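Local atomic coordinates of peptidoglycan glycosyltransferase (PDB entry 4MNR), a protein that belongs to the penicillin-binding proteins and pairs a dimerisation-type N-terminal domain with a large domain of the serine beta-lactamase fold. Residues Asn107-Thr112 / Tyr341-Val346; Leu111-Lys116 / Gly140-Met145; Phe207-Thr212 / Gly229-Ala234; Ser221-Ala226 / Glu238-Thr243. All coordinates share one frame; numbering follows the deposited sequence. Where two conformers were deposited one is given.

Contact 1 of 4, residues Asn107-Thr112 / Tyr341-Val346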
loop_
_atom_site.group_PDB
_atom_site.type_symbol
_atom_site.label_atom_id
_atom_site.label_comp_id
_atom_site.label_asym_id
_atom_site.label_seq_id
_atom_site.Cartn_x
_atom_site.Cartn_y
_atom_site.Cartn_z
ATOM N N ASN A 107 0.368 -8.950 -28.848
ATOM C CA ASN A 107 -0.950 -8.865 -28.246
ATOM C C ASN A 107 -1.117 -7.591 -27.424
ATOM O O ASN A 107 -0.148 -7.037 -26.924
ATOM C CB ASN A 107 -1.202 -10.096 -27.374
ATOM C CG ASN A 107 -1.132 -11.389 -28.167
ATOM O OD1 ASN A 107 -1.756 -11.515 -29.216
ATOM N ND2 ASN A 107 -0.349 -12.345 -27.686
ATOM N N ASP A 108 -2.355 -7.133 -27.300
ATOM C CA ASP A 108 -2.652 -5.909 -26.581
ATOM C C ASP A 108 -3.008 -6.245 -25.146
ATOM O O ASP A 108 -3.762 -7.184 -24.883
ATOM C CB ASP A 108 -3.815 -5.160 -27.240
ATOM C CG ASP A 108 -3.492 -4.687 -28.647
ATOM O OD1 ASP A 108 -2.301 -4.460 -28.967
ATOM O OD2 ASP A 108 -4.444 -4.540 -29.442
ATOM N N VAL A 109 -2.464 -5.466 -24.218
ATOM C CA VAL A 109 -2.654 -5.708 -22.793
ATOM C C VAL A 109 -3.533 -4.624 -22.182
ATOM O O VAL A 109 -3.239 -3.439 -22.326
ATOM C CB VAL A 109 -1.291 -5.726 -22.082
ATOM C CG1 VAL A 109 -1.473 -5.775 -20.566
ATOM C CG2 VAL A 109 -0.477 -6.912 -22.558
ATOM N N THR A 110 -4.616 -5.033 -21.516
ATOM C CA THR A 110 -5.508 -4.098 -20.826
ATOM C C THR A 110 -5.320 -4.189 -19.321
ATOM O O THR A 110 -5.471 -5.262 -18.733
ATOM C CB THR A 110 -6.994 -4.373 -21.167
ATOM O OG1 THR A 110 -7.199 -4.212 -22.574
ATOM C CG2 THR A 110 -7.907 -3.396 -20.423
ATOM N N LEU A 111 -4.972 -3.065 -18.705
ATOM C CA LEU A 111 -4.739 -3.016 -17.266
ATOM C C LEU A 111 -6.047 -2.803 -16.522
ATOM O O LEU A 111 -7.071 -2.454 -17.125
ATOM C CB LEU A 111 -3.778 -1.881 -16.912
ATOM C CG LEU A 111 -2.416 -1.911 -17.609
ATOM C CD1 LEU A 111 -1.545 -0.764 -17.104
ATOM C CD2 LEU A 111 -1.724 -3.261 -17.401
ATOM N N THR A 112 -5.989 -2.999 -15.205
ATOM C CA THR A 112 -7.128 -2.746 -14.324
ATOM C C THR A 112 -7.286 -1.262 -13.964
ATOM O O THR A 112 -8.320 -0.860 -13.419
ATOM C CB THR A 112 -6.981 -3.521 -13.001
ATOM O OG1 THR A 112 -5.666 -3.304 -12.479
ATOM C CG2 THR A 112 -7.175 -5.030 -13.228
ATOM N N TYR A 341 -4.075 -7.785 -8.571
ATOM C CA TYR A 341 -3.714 -7.934 -9.974
ATOM C C TYR A 341 -3.860 -6.638 -10.756
ATOM O O TYR A 341 -4.639 -5.757 -10.379
ATOM C CB TYR A 341 -4.494 -9.068 -10.644
ATOM C CG TYR A 341 -5.972 -8.839 -10.856
ATOM C CD1 TYR A 341 -6.874 -9.006 -9.816
ATOM C CD2 TYR A 341 -6.469 -8.497 -12.109
ATOM C CE1 TYR A 341 -8.222 -8.823 -9.995
ATOM C CE2 TYR A 341 -7.827 -8.321 -12.307
ATOM C CZ TYR A 341 -8.697 -8.482 -11.245
ATOM O OH TYR A 341 -10.047 -8.313 -11.430
ATOM N N LEU A 342 -3.109 -6.558 -11.850
ATOM C CA LEU A 342 -2.949 -5.338 -12.613
ATOM C C LEU A 342 -3.383 -5.518 -14.069
ATOM O O LEU A 342 -3.657 -4.543 -14.760
ATOM C CB LEU A 342 -1.470 -4.947 -12.555
ATOM C CG LEU A 342 -0.975 -3.527 -12.748
ATOM C CD1 LEU A 342 -1.900 -2.522 -12.093
ATOM C CD2 LEU A 342 0.434 -3.438 -12.153
ATOM N N VAL A 343 -3.420 -6.764 -14.549
ATOM C CA VAL A 343 -3.815 -7.024 -15.940
ATOM C C VAL A 343 -5.182 -7.664 -16.010
ATOM O O VAL A 343 -5.382 -8.749 -15.466
ATOM C CB VAL A 343 -2.782 -7.906 -16.688
ATOM C CG1 VAL A 343 -3.303 -8.291 -18.095
ATOM C CG2 VAL A 343 -1.467 -7.165 -16.777
ATOM N N ASP A 344 -6.122 -6.992 -16.678
ATOM C CA ASP A 344 -7.489 -7.492 -16.775
ATOM C C ASP A 344 -7.617 -8.504 -17.892
ATOM O O ASP A 344 -8.331 -9.509 -17.776
ATOM C CB ASP A 344 -8.467 -6.350 -17.051
ATOM C CG ASP A 344 -9.885 -6.849 -17.303
ATOM O OD1 ASP A 344 -10.586 -7.166 -16.319
ATOM O OD2 ASP A 344 -10.301 -6.917 -18.477
ATOM N N SER A 345 -6.957 -8.223 -19.005
ATOM C CA SER A 345 -7.122 -9.088 -20.164
ATOM C C SER A 345 -6.025 -8.888 -21.189
ATOM O O SER A 345 -5.360 -7.852 -21.217
ATOM C CB SER A 345 -8.479 -8.842 -20.826
ATOM O OG SER A 345 -8.610 -7.478 -21.185
ATOM N N VAL A 346 -5.853 -9.888 -22.041
ATOM C CA VAL A 346 -4.958 -9.747 -23.178
ATOM C C VAL A 346 -5.717 -10.160 -24.421
ATOM O O VAL A 346 -6.377 -11.195 -24.427
ATOM C CB VAL A 346 -3.705 -10.618 -23.033
ATOM C CG1 VAL A 346 -2.830 -10.481 -24.261
ATOM C CG2 VAL A 346 -2.924 -10.243 -21.785
#
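Thr-112 turns its methyl CG2 anti to its own carbonyl carbon, with OG1 between N and C (chi1 49°), while Tyr-341 sets CG in the same kind of position on its own backbone (chi1 70°). Methyl and ring meet obliquely, Thr-112 CG2 lying 3.5 Å from Tyr-341 CE2. The backbone N of the same threonine gives a bond of 2.8 Å to Leu-342 O from well above the carbonyl plane, and the same oxygen sits against Leu-111 CD2. The hydroxyl of Thr-112 finds its strongest partner elsewhere, in Ile-142 O. Farther along, strands 108-111 and 343-347 run antiparallel within a six-stranded mixed sheet, bringing together two strands more than 200 residues apart in the chain. The pairing contains a classic beta bulge: Asp-344 and Ser-345 both face Thr-110, whose O accepts 2.8 Å from Asp-344 N and a weak 3.3 Å from Ser-345 N. Thr-110 N returns a nearly straight bond to Ser-345 O, 2.9 Å long with 172° at the hydrogen. Val-109 and Val-346 share one face, where helix 80-84 touches both. Val-109 CG1, anti to the backbone N, reaches Val-343 CG1 at 4.0 Å, the two side chains crossing at about a right angle. Leu-111 CD2 packs on Val-343 CG2 at 4.0 Å, and Val-62 of helix 60-63 lies against Leu-111 and Leu-342.

Contact 2 of 4, residues Leu111-Lys116 / Gly140-Met145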
loop_
_atom_site.group_PDB
_atom_site.type_symbol
_atom_site.label_atom_id
_atom_site.label_comp_id
_atom_site.label_asym_id
_atom_site.label_seq_id
_atom_site.Cartn_x
_atom_site.Cartn_y
_atom_site.Cartn_z
ATOM N N LEU A 111 -4.972 -3.065 -18.705
ATOM C CA LEU A 111 -4.739 -3.016 -17.266
ATOM C C LEU A 111 -6.047 -2.803 -16.522
ATOM O O LEU A 111 -7.071 -2.454 -17.125
ATOM C CB LEU A 111 -3.778 -1.881 -16.912
ATOM C CG LEU A 111 -2.416 -1.911 -17.609
ATOM C CD1 LEU A 111 -1.545 -0.764 -17.104
ATOM C CD2 LEU A 111 -1.724 -3.261 -17.401
ATOM N N THR A 112 -5.989 -2.999 -15.205
ATOM C CA THR A 112 -7.128 -2.746 -14.324
ATOM C C THR A 112 -7.286 -1.262 -13.964
ATOM O O THR A 112 -8.320 -0.860 -13.419
ATOM C CB THR A 112 -6.981 -3.521 -13.001
ATOM O OG1 THR A 112 -5.666 -3.304 -12.479
ATOM C CG2 THR A 112 -7.175 -5.030 -13.228
ATOM N N LEU A 113 -6.263 -0.459 -14.258
ATOM C CA LEU A 113 -6.246 0.940 -13.832
ATOM C C LEU A 113 -7.389 1.744 -14.430
ATOM O O LEU A 113 -7.750 1.551 -15.600
ATOM C CB LEU A 113 -4.939 1.604 -14.257
ATOM C CG LEU A 113 -3.632 0.978 -13.783
ATOM C CD1 LEU A 113 -2.476 1.811 -14.319
ATOM C CD2 LEU A 113 -3.584 0.859 -12.257
ATOM N N ASN A 114 -7.958 2.649 -13.631
ATOM C CA ASN A 114 -8.879 3.648 -14.156
ATOM C C ASN A 114 -8.124 4.967 -14.305
ATOM O O ASN A 114 -7.458 5.402 -13.369
ATOM C CB ASN A 114 -10.084 3.829 -13.231
ATOM C CG ASN A 114 -10.982 4.988 -13.676
ATOM O OD1 ASN A 114 -10.777 6.134 -13.266
ATOM N ND2 ASN A 114 -11.949 4.699 -14.555
ATOM N N SER A 115 -8.183 5.588 -15.479
ATOM C CA SER A 115 -7.348 6.765 -15.701
ATOM C C SER A 115 -7.661 7.940 -14.769
ATOM O O SER A 115 -6.754 8.676 -14.392
ATOM C CB SER A 115 -7.391 7.206 -17.170
ATOM O OG SER A 115 -8.677 7.689 -17.517
ATOM N N LYS A 116 -8.923 8.093 -14.371
ATOM C CA LYS A 116 -9.304 9.218 -13.515
ATOM C C LYS A 116 -8.873 8.998 -12.067
ATOM O O LYS A 116 -8.416 9.932 -11.395
ATOM C CB LYS A 116 -10.811 9.489 -13.584
ATOM C CG LYS A 116 -11.285 9.949 -14.957
ATOM C CD LYS A 116 -12.811 10.020 -15.015
ATOM C CE LYS A 116 -13.377 10.951 -13.952
ATOM N NZ LYS A 116 -14.875 11.007 -13.987
ATOM N N GLY A 140 -9.468 -7.665 -5.799
ATOM C CA GLY A 140 -8.025 -7.497 -5.805
ATOM C C GLY A 140 -7.534 -6.638 -6.965
ATOM O O GLY A 140 -6.327 -6.442 -7.137
ATOM N N ALA A 141 -8.454 -6.144 -7.795
ATOM C CA ALA A 141 -8.037 -5.312 -8.930
ATOM C C ALA A 141 -7.429 -4.001 -8.460
ATOM O O ALA A 141 -7.961 -3.339 -7.573
ATOM C CB ALA A 141 -9.209 -5.037 -9.870
ATOM N N ILE A 142 -6.321 -3.626 -9.084
ATOM C CA ILE A 142 -5.658 -2.360 -8.786
ATOM C C ILE A 142 -6.205 -1.240 -9.671
ATOM O O ILE A 142 -6.025 -1.245 -10.894
ATOM C CB ILE A 142 -4.145 -2.496 -8.929
ATOM C CG1 ILE A 142 -3.643 -3.470 -7.855
ATOM C CG2 ILE A 142 -3.471 -1.152 -8.748
ATOM C CD1 ILE A 142 -2.252 -3.777 -7.976
ATOM N N LEU A 143 -6.897 -0.290 -9.047
ATOM C CA LEU A 143 -7.547 0.800 -9.782
ATOM C C LEU A 143 -6.616 1.994 -9.996
ATOM O O LEU A 143 -6.818 2.776 -10.920
ATOM C CB LEU A 143 -8.811 1.263 -9.040
ATOM C CG LEU A 143 -9.811 0.158 -8.652
ATOM C CD1 LEU A 143 -11.022 0.743 -7.928
ATOM C CD2 LEU A 143 -10.298 -0.638 -9.867
ATOM N N ALA A 144 -5.627 2.149 -9.114
ATOM C CA ALA A 144 -4.583 3.168 -9.265
ATOM C C ALA A 144 -3.317 2.705 -8.547
ATOM O O ALA A 144 -3.373 2.051 -7.515
ATOM C CB ALA A 144 -5.037 4.541 -8.696
HETATM N N MSE A 145 -2.168 3.047 -9.115
HETATM C CA MSE A 145 -0.890 2.719 -8.508
HETATM C C MSE A 145 0.070 3.805 -8.954
HETATM O O MSE A 145 0.428 3.876 -10.132
HETATM C CB MSE A 145 -0.420 1.316 -8.933
HETATM C CG MSE A 145 0.916 0.916 -8.364
HETATM SE SE MSE A 145 1.272 -0.986 -8.676
HETATM C CE MSE A 145 0.584 -1.644 -6.997
#
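Thr-112 and Ile-142 meet through a hydroxyl and a carbonyl: Thr-112 OG1 donates to Ile-142 O over a short 2.6 Å, approaching from the side of the C=O (128° at the oxygen) and tilted 21° from its plane. The other branch of the threonine points to the neighbouring residue, CG2 resting 3.9 Å from Ala-141 CB, so the two branches are divided between a polar and an apolar partner. Leu-113 comes up next to this pair. Its CD2 touches Ile-142 CG2 at 4.0 Å and Ala-144 CA at 3.9 Å, and so lies against segment 140-145 where it turns its corner. The side chain of Leu-143, by contrast, leaves CA pointing away, and the residue makes its bond through the backbone: Asn-114 N donates to Leu-143 O at 2.9 Å. Leu-113 CA also lies 3.5 Å from that carbonyl O in a CA-H...O contact. Asn-114 swings CG anti to its backbone N (chi1 173°), and its end leads away from the contact toward the helix. There OD1 accepts from Ile-117 N, and weakly from Lys-116 N. Leu-143 and Ala-144 both face Val-134, a classic beta bulge where strand 142-148 turns its corner. The contact thus joins an N-capped helix start, at helix 115-125, to an outermost strand of the five-stranded antiparallel sheet characteristic of the penicillin-binding protein and beta-lactamase fold.

Contact 3 of 4, residues Phe207-Thr212 / Gly229-Ala234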
loop_
_atom_site.group_PDB
_atom_site.type_symbol
_atom_site.label_atom_id
_atom_site.label_comp_id
_atom_site.label_asym_id
_atom_site.label_seq_id
_atom_site.Cartn_x
_atom_site.Cartn_y
_atom_site.Cartn_z
ATOM N N PHE A 207 -6.962 0.335 28.969
ATOM C CA PHE A 207 -5.511 0.360 29.132
ATOM C C PHE A 207 -5.056 1.741 29.582
ATOM O O PHE A 207 -5.650 2.748 29.205
ATOM C CB PHE A 207 -4.813 0.117 27.795
ATOM C CG PHE A 207 -4.903 -1.283 27.292
ATOM C CD1 PHE A 207 -6.019 -1.704 26.593
ATOM C CD2 PHE A 207 -3.849 -2.163 27.472
ATOM C CE1 PHE A 207 -6.094 -2.995 26.107
ATOM C CE2 PHE A 207 -3.916 -3.457 26.994
ATOM C CZ PHE A 207 -5.037 -3.874 26.304
ATOM N N SER A 208 -3.984 1.801 30.365
ATOM C CA SER A 208 -3.396 3.093 30.691
ATOM C C SER A 208 -2.683 3.647 29.456
ATOM O O SER A 208 -2.023 2.902 28.732
ATOM C CB SER A 208 -2.418 2.959 31.859
ATOM O OG SER A 208 -1.937 4.225 32.276
ATOM N N SER A 209 -2.816 4.949 29.213
ATOM C CA SER A 209 -2.192 5.575 28.047
ATOM C C SER A 209 -1.291 6.771 28.425
ATOM O O SER A 209 -1.576 7.916 28.061
ATOM C CB SER A 209 -3.270 5.989 27.029
ATOM O OG SER A 209 -2.699 6.504 25.833
ATOM N N PRO A 210 -0.185 6.507 29.136
ATOM C CA PRO A 210 0.711 7.605 29.525
ATOM C C PRO A 210 1.486 8.159 28.333
ATOM O O PRO A 210 1.546 7.507 27.289
ATOM C CB PRO A 210 1.674 6.940 30.510
ATOM C CG PRO A 210 1.669 5.494 30.126
ATOM C CD PRO A 210 0.284 5.204 29.643
ATOM N N GLY A 211 2.084 9.339 28.489
ATOM C CA GLY A 211 2.825 9.945 27.399
ATOM C C GLY A 211 4.067 9.128 27.100
ATOM O O GLY A 211 4.471 8.977 25.943
ATOM N N THR A 212 4.696 8.636 28.158
ATOM C CA THR A 212 5.832 7.745 28.018
ATOM C C THR A 212 5.686 6.628 29.030
ATOM O O THR A 212 5.019 6.773 30.054
ATOM C CB THR A 212 7.179 8.468 28.277
ATOM O OG1 THR A 212 7.244 8.877 29.644
ATOM C CG2 THR A 212 7.333 9.698 27.391
ATOM N N GLY A 229 -4.483 9.418 29.699
ATOM C CA GLY A 229 -5.130 8.752 30.814
ATOM C C GLY A 229 -5.575 7.362 30.413
ATOM O O GLY A 229 -4.904 6.685 29.644
ATOM N N SER A 230 -6.714 6.921 30.924
ATOM C CA SER A 230 -7.143 5.558 30.648
ATOM C C SER A 230 -8.033 5.549 29.409
ATOM O O SER A 230 -8.958 6.358 29.296
ATOM C CB SER A 230 -7.878 4.966 31.851
ATOM O OG SER A 230 -9.032 5.720 32.156
ATOM N N LEU A 231 -7.738 4.645 28.478
ATOM C CA LEU A 231 -8.509 4.556 27.245
ATOM C C LEU A 231 -9.014 3.141 27.012
ATOM O O LEU A 231 -8.318 2.182 27.320
ATOM C CB LEU A 231 -7.618 4.928 26.063
ATOM C CG LEU A 231 -7.021 6.332 26.014
ATOM C CD1 LEU A 231 -6.139 6.443 24.789
ATOM C CD2 LEU A 231 -8.119 7.392 25.981
ATOM N N THR A 232 -10.205 2.999 26.435
ATOM C CA THR A 232 -10.586 1.691 25.924
ATOM C C THR A 232 -9.730 1.428 24.701
ATOM O O THR A 232 -9.154 2.354 24.121
ATOM C CB THR A 232 -12.057 1.615 25.478
ATOM O OG1 THR A 232 -12.258 2.498 24.371
ATOM C CG2 THR A 232 -13.007 1.972 26.624
ATOM N N LEU A 233 -9.643 0.164 24.307
ATOM C CA LEU A 233 -8.853 -0.189 23.140
ATOM C C LEU A 233 -9.382 0.506 21.879
ATOM O O LEU A 233 -8.590 0.924 21.024
ATOM C CB LEU A 233 -8.781 -1.705 22.971
ATOM C CG LEU A 233 -7.958 -2.262 21.811
ATOM C CD1 LEU A 233 -6.549 -1.718 21.851
ATOM C CD2 LEU A 233 -7.951 -3.797 21.885
ATOM N N ALA A 234 -10.704 0.659 21.778
ATOM C CA ALA A 234 -11.285 1.416 20.657
ATOM C C ALA A 234 -10.835 2.878 20.666
ATOM O O ALA A 234 -10.431 3.421 19.635
ATOM C CB ALA A 234 -12.819 1.316 20.658
#
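Ser-209 packs against Gly-229 and Leu-231, and its short side chain can be followed atom by atom. CB comes first: it sits 3.2 Å from Gly-229 O, the same oxygen that takes the backbone N-H of Ser-209, and 3.7 Å from Leu-231 CD1. OG, anti to the backbone N (chi1 -175°), is the tip. It runs on past the leucine methyl, 3.6 Å from Leu-231 CD1, and ends in hydrogen bonds with Ser-241 OG and Asn-222 ND2. A polar atom in a buried place is thus satisfied by partners beyond the two segments, while Leu-231 CD1 lies alongside it. The bond from Ser-209 N to Gly-229 O is 2.7 Å long but bent, 134° at the hydrogen, and the pairing is looser there than at Phe-207. That residue forms a regular antiparallel hydrogen-bonded pair with Leu-231: Phe-207 N gives 2.8 Å to Leu-231 O, and Leu-231 N gives 2.9 Å to Phe-207 O. The Phe-207 ring reaches past the pair to the start of the helix, CE1 meeting Leu-233 CB obliquely at 4.3 Å. Together strands 206-209 and 231-232 make a small two-stranded antiparallel sheet at the far end of the large domain. A magnesium ion lies about 5 Å from the Phe-207 side chain. Thr-232 is the N-cap residue of helix 233-239, whose Ala-236 and Leu-239 touch Leu-231, while Val-244 of helix 242-263 touches both Phe-207 and Ser-209.

Contact 4 of 4, residues Ser221-Ala226 / Glu238-Thr243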
loop_
_atom_site.group_PDB
_atom_site.type_symbol
_atom_site.label_atom_id
_atom_site.label_comp_id
_atom_site.label_asym_id
_atom_site.label_seq_id
_atom_site.Cartn_x
_atom_site.Cartn_y
_atom_site.Cartn_z
ATOM N N SER A 221 6.654 5.767 23.661
ATOM C CA SER A 221 6.019 7.066 23.883
ATOM C C SER A 221 4.880 7.305 22.908
ATOM O O SER A 221 4.962 6.924 21.739
ATOM C CB SER A 221 7.037 8.207 23.754
ATOM O OG SER A 221 8.064 8.129 24.728
ATOM N N ASN A 222 3.814 7.933 23.397
ATOM C CA ASN A 222 2.749 8.401 22.526
ATOM C C ASN A 222 3.295 9.513 21.662
ATOM O O ASN A 222 4.304 10.146 22.010
ATOM C CB ASN A 222 1.573 8.939 23.343
ATOM C CG ASN A 222 0.635 7.839 23.821
ATOM O OD1 ASN A 222 0.660 6.726 23.312
ATOM N ND2 ASN A 222 -0.195 8.154 24.804
ATOM N N PHE A 223 2.648 9.753 20.527
ATOM C CA PHE A 223 3.029 10.873 19.675
ATOM C C PHE A 223 2.920 12.165 20.477
ATOM O O PHE A 223 1.939 12.377 21.191
ATOM C CB PHE A 223 2.152 10.925 18.421
ATOM C CG PHE A 223 2.248 9.691 17.570
ATOM C CD1 PHE A 223 3.471 9.272 17.079
ATOM C CD2 PHE A 223 1.117 8.959 17.251
ATOM C CE1 PHE A 223 3.566 8.130 16.295
ATOM C CE2 PHE A 223 1.202 7.825 16.466
ATOM C CZ PHE A 223 2.431 7.412 15.983
ATOM N N ASN A 224 3.953 13.000 20.385
ATOM C CA ASN A 224 4.062 14.227 21.189
ATOM C C ASN A 224 4.037 14.004 22.706
ATOM O O ASN A 224 3.769 14.933 23.469
ATOM C CB ASN A 224 2.998 15.256 20.797
ATOM C CG ASN A 224 3.379 16.046 19.565
ATOM O OD1 ASN A 224 3.275 15.553 18.442
ATOM N ND2 ASN A 224 3.815 17.286 19.768
ATOM N N LYS A 225 4.330 12.777 23.129
ATOM C CA LYS A 225 4.309 12.396 24.536
ATOM C C LYS A 225 3.009 12.787 25.251
ATOM O O LYS A 225 3.019 13.120 26.435
ATOM C CB LYS A 225 5.540 12.943 25.265
ATOM C CG LYS A 225 6.850 12.349 24.755
ATOM C CD LYS A 225 8.041 13.068 25.344
ATOM C CE LYS A 225 9.310 12.735 24.585
ATOM N NZ LYS A 225 10.410 13.667 24.960
ATOM N N ALA A 226 1.899 12.737 24.516
ATOM C CA ALA A 226 0.578 13.045 25.061
ATOM C C ALA A 226 0.110 12.008 26.080
ATOM O O ALA A 226 0.144 10.804 25.815
ATOM C CB ALA A 226 -0.441 13.154 23.936
ATOM N N GLU A 238 -8.611 5.116 18.003
ATOM C CA GLU A 238 -9.014 6.444 17.523
ATOM C C GLU A 238 -7.930 7.503 17.709
ATOM O O GLU A 238 -7.701 8.316 16.809
ATOM C CB GLU A 238 -10.317 6.909 18.170
ATOM C CG GLU A 238 -11.504 6.011 17.856
ATOM C CD GLU A 238 -12.778 6.442 18.577
ATOM O OE1 GLU A 238 -12.717 7.382 19.398
ATOM O OE2 GLU A 238 -13.844 5.843 18.313
ATOM N N LEU A 239 -7.271 7.487 18.870
ATOM C CA LEU A 239 -6.258 8.479 19.206
ATOM C C LEU A 239 -4.868 8.040 18.753
ATOM O O LEU A 239 -3.907 8.807 18.844
ATOM C CB LEU A 239 -6.240 8.728 20.717
ATOM C CG LEU A 239 -7.480 9.431 21.275
ATOM C CD1 LEU A 239 -7.421 9.516 22.799
ATOM C CD2 LEU A 239 -7.613 10.815 20.658
ATOM N N SER A 240 -4.776 6.800 18.284
ATOM C CA SER A 240 -3.508 6.180 17.894
ATOM C C SER A 240 -2.452 6.172 19.010
ATOM O O SER A 240 -1.337 6.650 18.823
ATOM C CB SER A 240 -2.940 6.842 16.642
ATOM O OG SER A 240 -2.115 5.914 15.958
ATOM N N SER A 241 -2.795 5.605 20.162
ATOM C CA SER A 241 -1.860 5.581 21.292
ATOM C C SER A 241 -0.805 4.475 21.184
ATOM O O SER A 241 -1.130 3.284 21.163
ATOM C CB SER A 241 -2.623 5.422 22.612
ATOM O OG SER A 241 -1.710 5.147 23.669
ATOM N N ASN A 242 0.462 4.870 21.124
ATOM C CA ASN A 242 1.549 3.897 21.071
ATOM C C ASN A 242 1.707 3.165 22.401
ATOM O O ASN A 242 2.043 1.977 22.436
ATOM C CB ASN A 242 2.884 4.579 20.730
ATOM C CG ASN A 242 2.908 5.174 19.319
ATOM O OD1 ASN A 242 2.301 4.639 18.392
ATOM N ND2 ASN A 242 3.628 6.291 19.160
ATOM N N THR A 243 1.496 3.871 23.506
ATOM C CA THR A 243 1.693 3.209 24.805
ATOM C C THR A 243 0.628 2.149 25.087
ATOM O O THR A 243 0.912 1.141 25.733
ATOM C CB THR A 243 1.845 4.183 25.977
ATOM O OG1 THR A 243 0.695 5.026 26.065
ATOM C CG2 THR A 243 3.115 5.041 25.799
HETATM O O HOH W 1 0.602 7.928 20.144
#
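Ser-240, Ser-241 and Asn-242 match the SxN motif of the penicillin-binding proteins, and residues 221-226 pack against it. Asn-242 ND2 donates to Ser-221 O at 3.0 Å, the acceptor lying in the amide plane. Phe-223 was deposited in two conformers; in the one described, the same nitrogen stands over a ring face, 3.4 Å from CE1, with ring and amide planes 76° apart, a contact less certain than the bonds around it. Asn-242 OD1 bonds to Lys-188 NZ, while Ser-240 OG meets both Lys-188 and Lys-400. Asn-222 OD1 is gripped by two donors, Ser-241 OG at 2.9 Å and Thr-243 N at 3.0 Å, the latter practically straight at 179°. Asn-222 ND2 points the other way, to Ala-226 O at 2.9 Å. A water links Phe-223 N, Ser-240 O and Asn-242 N. Ser-240, with positive phi, ends helix 233-239 as C-prime of a Schellman motif, and Ser-241 caps helix 242-263 through Val-244 N. The opposite partners at OD1 and ND2 fix the rotation of both asparagine amides, and the start of the helix would tend to polarise the Asn-222 carbonyl further.

Contacts 1 and 2 start from the same stretch, sharing Leu-111 and Thr-112, and touch where the backbone of Tyr-341 meets Gly-140 and Ile-142; contacts 3 and 4 form a second pair on the opposite side of the chain's centre, the centres of contacts 1 and 3 being about 48 Å apart. In each pair one member is a partly buried strand pairing, contact 1 with valines and a bulge, contact 3 within a small sheet. The other is buried: contact 2 mixes leucine packing with a hydroxyl bond, whereas contact 4 is mainly polar, with one aromatic ring. Contacts 3 and 4 both use helix 233-239 and adjoin each other directly.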